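Local coordinates for caspase recruitment domain-containing protein 19 (Homo sapiens, PDB 4FH0), which associates with BCL10 through CARD-CARD interaction and helps inhibit the effects of BCL10-induced NF-kappa-B activation, at residues 22-26 and 27-31. The protein carries 2 engineered substitutions. Numbering follows the deposited sequence.
Sequences GRLSE and QQVDR. With SO4 (sulfate ion), chain D.
Ser25 and Gln28 form a capping box at the N-terminus of helix 26-37 in the helical CARD. Two reciprocal bonds define it: Gln28 N donates to Ser25 OG at 3.1 Å, and Ser25 N donates to Gln28 OE1 at 2.9 Å. The second is nearly straight at 170° and meets a lone pair in the amide's carbonyl plane. Ser25 holds OG between its backbone N and carbonyl carbon (chi1 70°), which sets OG in line to receive Gln28 N, while the Gln28 chain runs extended beyond CG to reach the backbone of Ser25. A water donates to Gln28 OE1 and to Arg23 O, tying the amide to the preceding loop. The first helical backbone bond, Val29 N to Ser25 O, spans 2.9 Å.

Apolar contact accompanies the cap: Leu24 CB lies 3.8 Å from Val29 CG2, and both side chains reach Leu63 of helix 59-73, joining loop and helix to the core.

Charged side chains flank the cap. Glu26 OE2 approaches Asp30 OD1 to 2.6 Å, so close that one of the two acids is probably protonated, although the crowding of Asp30 against Glu26 O makes the exact spacing doubtful; Glu26 OE1 also salt-bridges Arg62. Arg23 in the loop and Arg95 of helix 90-95 both hydrogen-bond a sulfate, probably from the crystallisation liquor; Arg23 NE donates to its O2 at 2.9 Å and NH2 to its O1 at 3.0 Å.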
# COMPACT_ATOMS: atom_id res chain seq x y z
N GLY A 22 13.52 2.42 -3.50
CA GLY A 22 13.54 3.86 -3.61
C GLY A 22 12.18 4.49 -3.91
O GLY A 22 12.00 5.69 -3.75
N ARG A 23 11.20 3.71 -4.30
CA ARG A 23 9.93 4.31 -4.69
C ARG A 23 9.12 4.82 -3.50
O ARG A 23 8.58 5.92 -3.55
CB ARG A 23 9.17 3.34 -5.57
CG ARG A 23 9.94 3.13 -6.95
CD ARG A 23 9.22 3.84 -7.96
NE ARG A 23 9.93 3.97 -9.23
CZ ARG A 23 10.19 2.99 -10.09
NH1 ARG A 23 9.91 1.72 -9.82
NH2 ARG A 23 10.75 3.31 -11.24
N LEU A 24 9.08 4.03 -2.43
CA LEU A 24 8.42 4.42 -1.21
C LEU A 24 9.42 4.35 -0.07
O LEU A 24 10.20 3.40 0.05
CB LEU A 24 7.23 3.51 -0.92
CG LEU A 24 6.00 3.76 -1.77
CD1 LEU A 24 5.03 2.61 -1.65
CD2 LEU A 24 5.33 5.06 -1.35
N SER A 25 9.41 5.38 0.77
CA SER A 25 10.22 5.38 1.97
C SER A 25 9.50 4.75 3.14
O SER A 25 8.28 4.60 3.13
CB SER A 25 10.59 6.80 2.35
OG SER A 25 9.45 7.48 2.81
N GLU A 26 10.26 4.44 4.19
CA GLU A 26 9.66 3.90 5.39
C GLU A 26 8.60 4.85 5.94
O GLU A 26 7.52 4.41 6.34
CB GLU A 26 10.73 3.61 6.44
CG GLU A 26 10.19 3.00 7.72
CD GLU A 26 9.80 1.55 7.55
OE1 GLU A 26 10.62 0.79 7.01
OE2 GLU A 26 8.67 1.17 7.93
N GLN A 27 8.91 6.14 5.98
CA GLN A 27 7.93 7.09 6.51
C GLN A 27 6.67 7.10 5.68
O GLN A 27 5.58 7.17 6.23
CB GLN A 27 8.51 8.50 6.62
CG GLN A 27 9.61 8.62 7.66
CD GLN A 27 9.09 8.54 9.11
OE1 GLN A 27 7.90 8.44 9.36
NE2 GLN A 27 10.01 8.59 10.07
N GLN A 28 6.78 7.05 4.35
CA GLN A 28 5.57 7.03 3.53
C GLN A 28 4.76 5.77 3.78
O GLN A 28 3.53 5.83 3.90
CB GLN A 28 5.92 7.16 2.04
CG GLN A 28 6.48 8.52 1.64
CD GLN A 28 7.03 8.51 0.23
OE1 GLN A 28 7.77 7.62 -0.15
NE2 GLN A 28 6.65 9.50 -0.57
N VAL A 29 5.43 4.63 3.80
CA VAL A 29 4.73 3.38 4.03
C VAL A 29 4.05 3.39 5.40
O VAL A 29 2.92 2.93 5.56
CB VAL A 29 5.69 2.18 3.87
CG1 VAL A 29 5.00 0.89 4.32
CG2 VAL A 29 6.17 2.12 2.42
N ASP A 30 4.76 3.89 6.40
CA ASP A 30 4.19 3.91 7.74
C ASP A 30 2.91 4.73 7.77
O ASP A 30 1.93 4.33 8.41
CB ASP A 30 5.20 4.46 8.73
CG ASP A 30 6.41 3.58 8.87
OD1 ASP A 30 6.43 2.43 8.34
OD2 ASP A 30 7.37 4.07 9.50
N ARG A 31 2.90 5.88 7.08
CA ARG A 31 1.71 6.71 7.06
C ARG A 31 0.57 6.08 6.26
O ARG A 31 -0.59 6.24 6.62
CB ARG A 31 2.03 8.08 6.50
CG ARG A 31 2.92 8.86 7.43
CD ARG A 31 3.38 10.12 6.81
NE ARG A 31 4.13 10.92 7.76
CZ ARG A 31 5.01 11.86 7.43
NH1 ARG A 31 5.29 12.12 6.16
NH2 ARG A 31 5.63 12.53 8.38
S SO4 D . 12.50 6.56 -9.91
O1 SO4 D . 12.01 6.02 -11.18
O2 SO4 D . 11.47 6.40 -8.86
O3 SO4 D . 13.63 5.73 -9.50
O4 SO4 D . 12.92 7.94 -10.03
O HOH W 1 10.27 7.94 -1.63